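Local coordinates for purine nucleoside phosphorylase (Thermus thermophilus, PDB 6TK9), which catalyses the phosphate-dependent cleavage of purine nucleosides, probably inosine and guanosine, into the free base and ribose 1-phosphate, at residues Tyr131-Gly136 with Ser211-Val216; Gly115-Phe120 with Gly204-Gly209; Pro161-Leu166 with Gly223-Gly228. All blocks are in the same frame, centred on the assembly; numbering follows the deposited sequence.

Contact 1: Tyr131-Gly136 with Ser211-Val216; sequences YINFAG and STVPEV. With PO4 (phosphate ion), chain G.
Ser211 OG is gripped from two directions. It donates a hydrogen bond to O4 of the phosphate ion at 2.5 Å, and it accepts one from Thr212 OG1 at 2.8 Å. The threonine bond probably helps to steady the serine hydroxyl against the anion. Ser29, His82, Ala112 and Arg80 complete the phosphate site. The ion probably comes from the crystallisation liquor, but its position is consistent with that of the phosphate co-substrate in nucleoside phosphorylases. Thr212 holds the N-cap position of helix 213-222, though its hydroxyl turns to Ser211 and caps nothing; the phosphate-binding serine thus lies two residues before the helix. The first turn of the helix packs against the end of strand 124-133 through apolar atoms. Tyr131 CG lies between the backbone N and the carbonyl carbon (chi1 74°), and this brings the ring alongside the helix. Val213 crosses the tyrosine side chain obliquely. Val213 CG1 meets Tyr131 CD1 at 3.7 Å, and its CG2 rests on Tyr131 CB at 3.8 Å. At the other ortho carbon of the ring, Val216 CG1 approaches Tyr131 CD2 at 4.2 Å. An alanine in place of Tyr131 would probably open a gap beside Val213 and Val216 and let the start of the helix shift. Asn133 adds its CB, 4.1 Å from Val213 CG1. On the strand backbone, Ser193 of a neighbouring subunit bonds to Tyr131 O.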
ATOM      1  N   TYR A 131       4.280  11.446 -14.576  1.00 35.05           N
ATOM      2  CA  TYR A 131       4.679  10.172 -15.230  1.00 32.72           C
ATOM      3  C   TYR A 131       5.425   9.292 -14.226  1.00 32.85           C
ATOM      4  O   TYR A 131       6.048   9.769 -13.221  1.00 30.29           O
ATOM      5  CB  TYR A 131       5.524  10.438 -16.491  1.00 34.39           C
ATOM      6  CG  TYR A 131       6.939  10.876 -16.208  1.00 32.01           C
ATOM      7  CD1 TYR A 131       7.902   9.967 -15.812  1.00 32.97           C
ATOM      8  CD2 TYR A 131       7.300  12.204 -16.261  1.00 34.29           C
ATOM      9  CE1 TYR A 131       9.182  10.366 -15.463  1.00 34.61           C
ATOM     10  CE2 TYR A 131       8.592  12.615 -15.964  1.00 38.26           C
ATOM     11  CZ  TYR A 131       9.537  11.695 -15.543  1.00 36.44           C
ATOM     12  OH  TYR A 131      10.808  12.088 -15.224  1.00 37.24           O
ATOM     13  N   ILE A 132       5.387   8.005 -14.510  1.00 34.79           N
ATOM     14  CA  ILE A 132       6.166   6.966 -13.786  1.00 37.83           C
ATOM     15  C   ILE A 132       6.940   6.207 -14.855  1.00 37.83           C
ATOM     16  O   ILE A 132       6.285   5.808 -15.847  1.00 36.29           O
ATOM     17  CB  ILE A 132       5.232   6.033 -12.998  1.00 40.48           C
ATOM     18  CG1 ILE A 132       4.750   6.675 -11.692  1.00 42.20           C
ATOM     19  CG2 ILE A 132       5.919   4.696 -12.755  1.00 45.61           C
ATOM     20  CD1 ILE A 132       3.635   5.888 -10.991  1.00 43.19           C
ATOM     21  N   ASN A 133       8.247   6.007 -14.657  1.00 35.24           N
ATOM     22  CA  ASN A 133       9.083   5.198 -15.583  1.00 33.79           C
ATOM     23  C   ASN A 133       9.243   3.805 -14.986  1.00 33.07           C
ATOM     24  O   ASN A 133      10.013   3.697 -14.042  1.00 39.56           O
ATOM     25  CB  ASN A 133      10.426   5.873 -15.867  1.00 33.59           C
ATOM     26  CG  ASN A 133      11.322   5.092 -16.799  1.00 29.81           C
ATOM     27  OD1 ASN A 133      12.377   5.572 -17.166  1.00 27.82           O
ATOM     28  ND2 ASN A 133      10.897   3.919 -17.230  1.00 30.34           N
ATOM     29  N   PHE A 134       8.538   2.804 -15.524  1.00 35.52           N
ATOM     30  CA  PHE A 134       8.647   1.365 -15.146  1.00 35.90           C
ATOM     31  C   PHE A 134       9.268   0.559 -16.292  1.00 36.91           C
ATOM     32  O   PHE A 134       9.077  -0.665 -16.326  1.00 41.56           O
ATOM     33  CB  PHE A 134       7.269   0.785 -14.803  1.00 38.40           C
ATOM     34  CG  PHE A 134       7.300  -0.483 -13.991  1.00 37.63           C
ATOM     35  CD1 PHE A 134       7.725  -0.474 -12.673  1.00 40.17           C
ATOM     36  CD2 PHE A 134       6.931  -1.691 -14.555  1.00 38.57           C
ATOM     37  CE1 PHE A 134       7.736  -1.641 -11.926  1.00 40.51           C
ATOM     38  CE2 PHE A 134       6.955  -2.862 -13.814  1.00 39.34           C
ATOM     39  CZ  PHE A 134       7.345  -2.833 -12.500  1.00 40.76           C
ATOM     40  N   ALA A 135       9.997   1.212 -17.203  1.00 38.12           N
ATOM     41  CA  ALA A 135      10.618   0.592 -18.401  1.00 38.33           C
ATOM     42  C   ALA A 135      12.106   0.277 -18.168  1.00 38.09           C
ATOM     43  O   ALA A 135      12.656  -0.535 -18.926  1.00 40.71           O
ATOM     44  CB  ALA A 135      10.424   1.511 -19.575  1.00 38.28           C
ATOM     45  N   GLY A 136      12.745   0.906 -17.177  1.00 36.48           N
ATOM     46  CA  GLY A 136      14.144   0.621 -16.804  1.00 37.95           C
ATOM     47  C   GLY A 136      15.138   1.187 -17.802  1.00 39.37           C
ATOM     48  O   GLY A 136      16.260   0.676 -17.896  1.00 35.19           O
ATOM     49  N   SER A 211       4.990   4.521 -24.537  1.00 36.09           N
ATOM     50  CA  SER A 211       5.643   5.678 -25.210  1.00 36.22           C
ATOM     51  C   SER A 211       5.760   6.892 -24.276  1.00 37.95           C
ATOM     52  O   SER A 211       5.395   6.760 -23.118  1.00 38.25           O
ATOM     53  CB  SER A 211       4.822   6.043 -26.397  1.00 39.38           C
ATOM     54  OG  SER A 211       3.642   6.725 -25.983  1.00 39.87           O
ATOM     55  N   THR A 212       6.216   8.049 -24.795  1.00 41.40           N
ATOM     56  CA  THR A 212       5.982   9.431 -24.265  1.00 36.88           C
ATOM     57  C   THR A 212       6.992   9.829 -23.189  1.00 36.26           C
ATOM     58  O   THR A 212       7.524  10.953 -23.257  1.00 33.59           O
ATOM     59  CB  THR A 212       4.600   9.580 -23.623  1.00 40.91           C
ATOM     60  OG1 THR A 212       3.649   9.133 -24.587  1.00 46.00           O
ATOM     61  CG2 THR A 212       4.291  10.996 -23.181  1.00 42.59           C
ATOM     62  N   VAL A 213       7.199   8.979 -22.183  1.00 37.65           N
ATOM     63  CA  VAL A 213       8.067   9.322 -21.016  1.00 35.54           C
ATOM     64  C   VAL A 213       9.475   9.659 -21.510  1.00 34.24           C
ATOM     65  O   VAL A 213      10.028  10.667 -21.104  1.00 37.03           O
ATOM     66  CB  VAL A 213       8.021   8.213 -19.953  1.00 35.18           C
ATOM     67  CG1 VAL A 213       9.088   8.375 -18.886  1.00 36.63           C
ATOM     68  CG2 VAL A 213       6.640   8.147 -19.321  1.00 35.96           C
ATOM     69  N   PRO A 214      10.113   8.892 -22.422  1.00 34.84           N
ATOM     70  CA  PRO A 214      11.461   9.250 -22.856  1.00 34.55           C
ATOM     71  C   PRO A 214      11.445  10.630 -23.528  1.00 34.90           C
ATOM     72  O   PRO A 214      12.348  11.397 -23.297  1.00 34.31           O
ATOM     73  CB  PRO A 214      11.909   8.119 -23.800  1.00 34.77           C
ATOM     74  CG  PRO A 214      10.682   7.248 -24.041  1.00 34.93           C
ATOM     75  CD  PRO A 214       9.632   7.635 -23.022  1.00 35.61           C
ATOM     76  N   GLU A 215      10.413  10.900 -24.329  1.00 39.47           N
ATOM     77  CA  GLU A 215      10.168  12.207 -24.998  1.00 41.86           C
ATOM     78  C   GLU A 215      10.060  13.283 -23.912  1.00 43.41           C
ATOM     79  O   GLU A 215      10.798  14.301 -24.008  1.00 46.80           O
ATOM     80  CB  GLU A 215       8.942  12.129 -25.926  1.00 44.18           C
ATOM     81  CG  GLU A 215       9.177  11.246 -27.144  1.00 46.04           C
ATOM     82  CD  GLU A 215       8.009  10.396 -27.614  1.00 50.23           C
ATOM     83  OE1 GLU A 215       7.088  10.957 -28.217  1.00 57.27           O
ATOM     84  OE2 GLU A 215       8.030   9.169 -27.404  1.00 50.93           O
ATOM     85  N   VAL A 216       9.221  13.068 -22.894  1.00 39.23           N
ATOM     86  CA  VAL A 216       9.034  14.067 -21.803  1.00 35.12           C
ATOM     87  C   VAL A 216      10.379  14.386 -21.142  1.00 34.67           C
ATOM     88  O   VAL A 216      10.645  15.560 -20.943  1.00 34.89           O
ATOM     89  CB  VAL A 216       8.024  13.599 -20.755  1.00 36.29           C
ATOM     90  CG1 VAL A 216       7.968  14.615 -19.619  1.00 37.56           C
ATOM     91  CG2 VAL A 216       6.647  13.374 -21.363  1.00 37.51           C
TER
HETATM   92  P   PO4 G 301       1.421   5.201 -28.733  1.00 43.27           P
HETATM   93  O1  PO4 G 301       2.649   5.428 -29.629  1.00 38.46           O
HETATM   94  O2  PO4 G 301       0.974   3.745 -28.822  1.00 39.70           O
HETATM   95  O3  PO4 G 301       0.267   6.086 -29.162  1.00 44.60           O
HETATM   96  O4  PO4 G 301       1.800   5.574 -27.303  1.00 43.18           O

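Contact 2: Gly115-Phe120 with Gly204-Gly209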
ATOM      1  N   GLY A 115      -6.690   2.787 -19.627  1.00 45.53           N
ATOM      2  CA  GLY A 115      -7.146   3.340 -18.335  1.00 50.10           C
ATOM      3  C   GLY A 115      -6.895   2.369 -17.182  1.00 50.25           C
ATOM      4  O   GLY A 115      -7.403   1.243 -17.251  1.00 53.12           O
ATOM      5  N   LEU A 116      -6.135   2.774 -16.157  1.00 53.28           N
ATOM      6  CA  LEU A 116      -5.951   1.978 -14.909  1.00 52.89           C
ATOM      7  C   LEU A 116      -7.013   2.413 -13.911  1.00 53.09           C
ATOM      8  O   LEU A 116      -7.656   1.519 -13.328  1.00 66.60           O
ATOM      9  CB  LEU A 116      -4.553   2.186 -14.322  1.00 49.66           C
ATOM     10  CG  LEU A 116      -3.408   1.712 -15.205  1.00 48.75           C
ATOM     11  CD1 LEU A 116      -2.103   2.308 -14.724  1.00 50.21           C
ATOM     12  CD2 LEU A 116      -3.345   0.192 -15.240  1.00 48.73           C
ATOM     13  N   ASN A 117      -7.144   3.731 -13.729  1.00 57.18           N
ATOM     14  CA  ASN A 117      -8.215   4.405 -12.941  1.00 58.96           C
ATOM     15  C   ASN A 117      -9.570   3.836 -13.359  1.00 62.98           C
ATOM     16  O   ASN A 117      -9.976   4.035 -14.501  1.00 61.21           O
ATOM     17  CB  ASN A 117      -8.178   5.923 -13.126  1.00 56.21           C
ATOM     18  CG  ASN A 117      -8.790   6.675 -11.963  1.00 57.00           C
ATOM     19  OD1 ASN A 117      -9.966   6.509 -11.647  1.00 51.38           O
ATOM     20  ND2 ASN A 117      -7.991   7.510 -11.324  1.00 55.78           N
ATOM     21  N   PRO A 118     -10.291   3.095 -12.476  1.00 67.91           N
ATOM     22  CA  PRO A 118     -11.568   2.476 -12.843  1.00 73.20           C
ATOM     23  C   PRO A 118     -12.674   3.495 -13.186  1.00 70.79           C
ATOM     24  O   PRO A 118     -13.652   3.096 -13.792  1.00 75.07           O
ATOM     25  CB  PRO A 118     -11.974   1.665 -11.594  1.00 71.10           C
ATOM     26  CG  PRO A 118     -10.700   1.534 -10.787  1.00 69.65           C
ATOM     27  CD  PRO A 118      -9.922   2.797 -11.080  1.00 69.04           C
ATOM     28  N   ARG A 119     -12.495   4.758 -12.778  1.00 67.82           N
ATOM     29  CA  ARG A 119     -13.473   5.867 -12.937  1.00 66.28           C
ATOM     30  C   ARG A 119     -13.519   6.276 -14.410  1.00 64.75           C
ATOM     31  O   ARG A 119     -14.632   6.517 -14.899  1.00 66.85           O
ATOM     32  CB  ARG A 119     -13.114   7.049 -12.026  1.00 68.77           C
ATOM     33  CG  ARG A 119     -12.949   6.677 -10.557  1.00 76.74           C
ATOM     34  CD  ARG A 119     -13.762   7.534  -9.605  1.00 84.48           C
ATOM     35  NE  ARG A 119     -14.098   6.813  -8.380  1.00 87.97           N
ATOM     36  CZ  ARG A 119     -13.561   7.024  -7.177  1.00 87.31           C
ATOM     37  NH1 ARG A 119     -12.642   7.963  -6.995  1.00 82.87           N
ATOM     38  NH2 ARG A 119     -13.959   6.291  -6.150  1.00 83.19           N
ATOM     39  N   PHE A 120     -12.356   6.300 -15.077  1.00 65.28           N
ATOM     40  CA  PHE A 120     -12.160   6.577 -16.530  1.00 64.45           C
ATOM     41  C   PHE A 120     -13.087   5.692 -17.388  1.00 65.88           C
ATOM     42  O   PHE A 120     -13.579   4.657 -16.901  1.00 63.57           O
ATOM     43  CB  PHE A 120     -10.713   6.280 -16.951  1.00 65.36           C
ATOM     44  CG  PHE A 120      -9.611   7.196 -16.464  1.00 55.23           C
ATOM     45  CD1 PHE A 120      -9.798   8.112 -15.440  1.00 53.61           C
ATOM     46  CD2 PHE A 120      -8.342   7.089 -17.017  1.00 54.46           C
ATOM     47  CE1 PHE A 120      -8.760   8.927 -15.007  1.00 49.56           C
ATOM     48  CE2 PHE A 120      -7.305   7.905 -16.590  1.00 53.85           C
ATOM     49  CZ  PHE A 120      -7.517   8.823 -15.583  1.00 52.85           C
ATOM     50  N   GLY A 204       0.225   4.294  -8.089  1.00 45.20           N
ATOM     51  CA  GLY A 204      -0.358   5.627  -8.368  1.00 44.59           C
ATOM     52  C   GLY A 204      -0.407   5.988  -9.852  1.00 42.11           C
ATOM     53  O   GLY A 204      -0.497   7.171 -10.150  1.00 39.52           O
ATOM     54  N   ALA A 205      -0.387   5.005 -10.755  1.00 41.58           N
ATOM     55  CA  ALA A 205      -0.620   5.198 -12.204  1.00 41.18           C
ATOM     56  C   ALA A 205      -2.127   5.225 -12.466  1.00 40.46           C
ATOM     57  O   ALA A 205      -2.854   4.434 -11.825  1.00 38.85           O
ATOM     58  CB  ALA A 205       0.056   4.115 -13.011  1.00 40.42           C
ATOM     59  N   ASP A 206      -2.557   6.104 -13.378  1.00 40.47           N
ATOM     60  CA  ASP A 206      -3.959   6.247 -13.840  1.00 42.67           C
ATOM     61  C   ASP A 206      -4.091   5.723 -15.281  1.00 44.71           C
ATOM     62  O   ASP A 206      -5.195   5.241 -15.642  1.00 44.80           O
ATOM     63  CB  ASP A 206      -4.404   7.701 -13.679  1.00 45.54           C
ATOM     64  CG  ASP A 206      -4.391   8.170 -12.235  1.00 46.26           C
ATOM     65  OD1 ASP A 206      -5.179   7.598 -11.428  1.00 46.43           O
ATOM     66  OD2 ASP A 206      -3.600   9.103 -11.928  1.00 44.15           O
ATOM     67  N   ALA A 207      -3.019   5.796 -16.084  1.00 47.73           N
ATOM     68  CA  ALA A 207      -2.967   5.257 -17.463  1.00 44.61           C
ATOM     69  C   ALA A 207      -1.665   4.488 -17.689  1.00 42.49           C
ATOM     70  O   ALA A 207      -0.640   4.825 -17.059  1.00 43.36           O
ATOM     71  CB  ALA A 207      -3.104   6.370 -18.459  1.00 46.04           C
ATOM     72  N   ILE A 208      -1.720   3.503 -18.580  1.00 34.96           N
ATOM     73  CA  ILE A 208      -0.581   2.625 -18.946  1.00 36.97           C
ATOM     74  C   ILE A 208      -0.425   2.697 -20.461  1.00 39.02           C
ATOM     75  O   ILE A 208      -1.438   2.542 -21.157  1.00 39.10           O
ATOM     76  CB  ILE A 208      -0.797   1.169 -18.487  1.00 38.84           C
ATOM     77  CG1 ILE A 208       0.448   0.326 -18.764  1.00 39.55           C
ATOM     78  CG2 ILE A 208      -2.028   0.557 -19.143  1.00 41.85           C
ATOM     79  CD1 ILE A 208       0.238  -1.164 -18.620  1.00 43.60           C
ATOM     80  N   GLY A 209       0.796   2.932 -20.942  1.00 41.63           N
ATOM     81  CA  GLY A 209       1.157   2.800 -22.365  1.00 39.06           C
ATOM     82  C   GLY A 209       2.648   2.619 -22.535  1.00 39.94           C
ATOM     83  O   GLY A 209       3.373   2.571 -21.522  1.00 41.81           O
TER
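Asp206 O accepts two backbone hydrogen bonds from the facing loop. Leu116 N reaches it at 2.7 Å and Asn117 N at 3.1 Å. Both donors come from the same face of the carbonyl plane, with Leu116 N 42° above it. The two amides in a row thus clamp one oxygen at the turn out of strand 106-115. A third bond joins side chains that lie side by side and point the same way. Asn117 ND2 donates to Asp206 OD1 at 2.8 Å, nearly in its own amide plane but from above the carboxylate. The other carboxylate oxygen, OD2, is held by Val182 N, so the aspartate is fixed at both oxygens. Within the loop, Asn117 OD1 accepts a hydrogen bond from Arg119 N, in its carbonyl plane and on a lone pair. The apolar contacts flank this polar centre. Leu116 CD1 packs against Ala205 CB, while Leu116 CD2 meets Ile208 CG2 at 4.1 Å, the two side chains crossing at about a right angle. Phe120 CZ touches Asp206 CB at 3.8 Å. Asn117 CB sits over the centre of one face of the same ring, 3.5 Å above it. The bond from Arg119 N to Asn117 OD1 makes an Asx turn. It follows the antiparallel, non-hydrogen-bonded pair Gly115-Ala207, where strands 106-115 and 207-209 meet in the mixed sheet of the phosphorylase fold.

Contact 3: Pro161-Leu166 with Gly223-Gly228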
ATOM      1  N   PRO A 161       2.698  23.462 -16.075  1.00 48.42           N
ATOM      2  CA  PRO A 161       1.513  23.859 -15.312  1.00 47.22           C
ATOM      3  C   PRO A 161       0.599  24.869 -16.030  1.00 48.17           C
ATOM      4  O   PRO A 161      -0.596  24.785 -15.809  1.00 47.67           O
ATOM      5  CB  PRO A 161       2.093  24.498 -14.041  1.00 43.60           C
ATOM      6  CG  PRO A 161       3.493  23.975 -13.971  1.00 45.50           C
ATOM      7  CD  PRO A 161       3.937  23.885 -15.409  1.00 43.74           C
ATOM      8  N   GLU A 162       1.142  25.782 -16.847  1.00 46.22           N
ATOM      9  CA  GLU A 162       0.301  26.760 -17.606  1.00 53.06           C
ATOM     10  C   GLU A 162      -0.499  25.994 -18.677  1.00 49.05           C
ATOM     11  O   GLU A 162      -1.697  26.310 -18.892  1.00 49.15           O
ATOM     12  CB  GLU A 162       1.123  27.897 -18.233  1.00 60.81           C
ATOM     13  CG  GLU A 162       1.416  29.089 -17.315  1.00 69.47           C
ATOM     14  CD  GLU A 162       1.834  30.371 -18.048  1.00 77.80           C
ATOM     15  OE1 GLU A 162       3.009  30.460 -18.492  1.00 67.35           O
ATOM     16  OE2 GLU A 162       0.979  31.286 -18.199  1.00 78.20           O
ATOM     17  N   LEU A 163       0.120  24.999 -19.316  1.00 42.45           N
ATOM     18  CA  LEU A 163      -0.538  24.223 -20.390  1.00 39.66           C
ATOM     19  C   LEU A 163      -1.609  23.318 -19.781  1.00 42.93           C
ATOM     20  O   LEU A 163      -2.588  23.023 -20.494  1.00 39.68           O
ATOM     21  CB  LEU A 163       0.521  23.441 -21.164  1.00 40.16           C
ATOM     22  CG  LEU A 163       1.542  24.312 -21.903  1.00 44.37           C
ATOM     23  CD1 LEU A 163       2.374  23.492 -22.868  1.00 45.20           C
ATOM     24  CD2 LEU A 163       0.862  25.448 -22.657  1.00 44.98           C
ATOM     25  N   ILE A 164      -1.449  22.913 -18.516  1.00 42.64           N
ATOM     26  CA  ILE A 164      -2.450  22.059 -17.814  1.00 46.01           C
ATOM     27  C   ILE A 164      -3.705  22.906 -17.576  1.00 45.88           C
ATOM     28  O   ILE A 164      -4.834  22.394 -17.786  1.00 44.01           O
ATOM     29  CB  ILE A 164      -1.858  21.440 -16.523  1.00 49.04           C
ATOM     30  CG1 ILE A 164      -1.064  20.169 -16.855  1.00 48.22           C
ATOM     31  CG2 ILE A 164      -2.923  21.170 -15.461  1.00 42.58           C
ATOM     32  CD1 ILE A 164       0.036  19.848 -15.869  1.00 47.02           C
ATOM     33  N   GLU A 165      -3.517  24.146 -17.135  1.00 47.60           N
ATOM     34  CA  GLU A 165      -4.649  25.067 -16.867  1.00 51.26           C
ATOM     35  C   GLU A 165      -5.356  25.308 -18.204  1.00 48.38           C
ATOM     36  O   GLU A 165      -6.615  25.253 -18.226  1.00 50.00           O
ATOM     37  CB  GLU A 165      -4.188  26.360 -16.179  1.00 52.70           C
ATOM     38  CG  GLU A 165      -3.667  26.155 -14.760  1.00 57.56           C
ATOM     39  CD  GLU A 165      -4.671  26.220 -13.609  1.00 66.71           C
ATOM     40  OE1 GLU A 165      -5.728  25.524 -13.664  1.00 66.01           O
ATOM     41  OE2 GLU A 165      -4.383  26.956 -12.632  1.00 67.91           O
ATOM     42  N   LEU A 166      -4.580  25.510 -19.272  1.00 42.92           N
ATOM     43  CA  LEU A 166      -5.117  25.777 -20.633  1.00 45.63           C
ATOM     44  C   LEU A 166      -5.955  24.582 -21.090  1.00 45.33           C
ATOM     45  O   LEU A 166      -7.064  24.792 -21.620  1.00 50.75           O
ATOM     46  CB  LEU A 166      -3.970  26.039 -21.615  1.00 47.92           C
ATOM     47  CG  LEU A 166      -4.434  26.437 -23.014  1.00 50.93           C
ATOM     48  CD1 LEU A 166      -4.902  27.890 -23.026  1.00 53.88           C
ATOM     49  CD2 LEU A 166      -3.346  26.215 -24.044  1.00 51.26           C
ATOM     50  N   GLY A 223      14.620  22.146 -22.070  1.00 43.34           N
ATOM     51  CA  GLY A 223      13.909  23.324 -21.533  1.00 40.80           C
ATOM     52  C   GLY A 223      12.626  23.618 -22.295  1.00 41.75           C
ATOM     53  O   GLY A 223      12.059  24.697 -22.090  1.00 41.59           O
ATOM     54  N   ALA A 224      12.185  22.694 -23.149  1.00 40.67           N
ATOM     55  CA  ALA A 224      10.901  22.767 -23.882  1.00 43.50           C
ATOM     56  C   ALA A 224       9.743  22.724 -22.880  1.00 44.80           C
ATOM     57  O   ALA A 224       9.938  22.182 -21.782  1.00 49.52           O
ATOM     58  CB  ALA A 224      10.824  21.620 -24.866  1.00 41.30           C
ATOM     59  N   ARG A 225       8.587  23.282 -23.237  1.00 42.95           N
ATOM     60  CA  ARG A 225       7.319  23.078 -22.499  1.00 41.23           C
ATOM     61  C   ARG A 225       6.607  21.889 -23.142  1.00 40.16           C
ATOM     62  O   ARG A 225       6.770  21.707 -24.344  1.00 39.67           O
ATOM     63  CB  ARG A 225       6.435  24.320 -22.547  1.00 46.45           C
ATOM     64  CG  ARG A 225       7.116  25.605 -22.100  1.00 50.88           C
ATOM     65  CD  ARG A 225       6.435  26.801 -22.745  1.00 54.18           C
ATOM     66  NE  ARG A 225       5.261  27.218 -22.001  1.00 56.78           N
ATOM     67  CZ  ARG A 225       4.103  27.635 -22.520  1.00 60.37           C
ATOM     68  NH1 ARG A 225       3.892  27.648 -23.829  1.00 53.80           N
ATOM     69  NH2 ARG A 225       3.134  28.012 -21.698  1.00 65.27           N
ATOM     70  N   VAL A 226       5.910  21.077 -22.343  1.00 41.52           N
ATOM     71  CA  VAL A 226       5.356  19.747 -22.746  1.00 39.30           C
ATOM     72  C   VAL A 226       3.912  19.670 -22.239  1.00 41.54           C
ATOM     73  O   VAL A 226       3.655  20.060 -21.094  1.00 45.28           O
ATOM     74  CB  VAL A 226       6.193  18.570 -22.193  1.00 39.78           C
ATOM     75  CG1 VAL A 226       5.612  17.207 -22.553  1.00 39.87           C
ATOM     76  CG2 VAL A 226       7.650  18.635 -22.611  1.00 39.91           C
ATOM     77  N   LEU A 227       3.008  19.181 -23.080  1.00 45.34           N
ATOM     78  CA  LEU A 227       1.612  18.820 -22.728  1.00 47.52           C
ATOM     79  C   LEU A 227       1.388  17.398 -23.242  1.00 46.59           C
ATOM     80  O   LEU A 227       1.741  17.139 -24.412  1.00 48.46           O
ATOM     81  CB  LEU A 227       0.655  19.830 -23.376  1.00 47.57           C
ATOM     82  CG  LEU A 227      -0.807  19.739 -22.952  1.00 47.03           C
ATOM     83  CD1 LEU A 227      -1.582  20.932 -23.469  1.00 54.47           C
ATOM     84  CD2 LEU A 227      -1.446  18.467 -23.460  1.00 49.65           C
ATOM     85  N   GLY A 228       0.867  16.518 -22.384  1.00 46.25           N
ATOM     86  CA  GLY A 228       0.656  15.092 -22.682  1.00 40.21           C
ATOM     87  C   GLY A 228      -0.825  14.766 -22.716  1.00 41.23           C
ATOM     88  O   GLY A 228      -1.530  15.122 -21.763  1.00 39.95           O
TER
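Leu163 and Leu227 make the tight, buried part of this contact. Helix 161-173 starts over strand 225-235. The axes of segments 161-166 and 225-228 approach to 7.9 Å, and their directions differ by 38°. Leu163 and Leu227 are the residues whose backbones come nearest. Leu227 CG is anti to the backbone N (chi1 -171°), which carries its CD1 up to the helix backbone. There Leu227 CD1 lies 3.8 Å from Leu163 O and 4.0 Å from Leu163 CB. In return Leu163 sends CD1 down onto the strand, where it meets Leu227 CB and, at 4.1 Å, Val226 O. Leu127 and Ile267 also touch Leu227, and Leu271 touches Leu163, so the pair belongs to a larger apolar core between the sheet and the helices on this side. The other branch of Leu163 reaches the arginine. Leu163 CD2 sits over one face of the guanidinium, 3.6 Å from Arg225 NH2, and the two side chains cross at about a right angle. The arginine chain bends at chi3 (84°), which folds its flat end back over the leucine. Toward solvent the packing is looser. Glu162 CB lies at the guanidinium edge, near its plane, 4.0 Å from Arg225 NH2. Glu162 is exposed, and its OE1 stays 4.0 Å from Arg225 NH2, too far for a salt bridge. Asp160 gives Arg225 NE a second acidic neighbour, though this ion pair is long and weak. The link between helix and strand is therefore chiefly apolar. The opposite charges on the outer side would probably add a modest attraction, while the leucine shields one face of the arginine.

How the contacts relate
From the N terminus the segments come as 115-120, 131-136, 161-166, then 204-209, 211-216 and 223-228. Their partners keep the same order, so all three contacts cross one another and none nests. Contact 2 closes a loop of 83 residues, contact 1 one of 74 and contact 3 one of 56. All three reach the same mixed sheet. Contact 2 ties the loop after strand 106-115 to strand 207-209. Contact 1 sets helix 213-222 on strand 124-133, and contact 3 sets helix 161-173 on strand 225-235. Ile132 packs on Ala205 between contacts 1 and 2, and Val216 on Val226 between contacts 1 and 3. Contacts 2 and 3 do not touch.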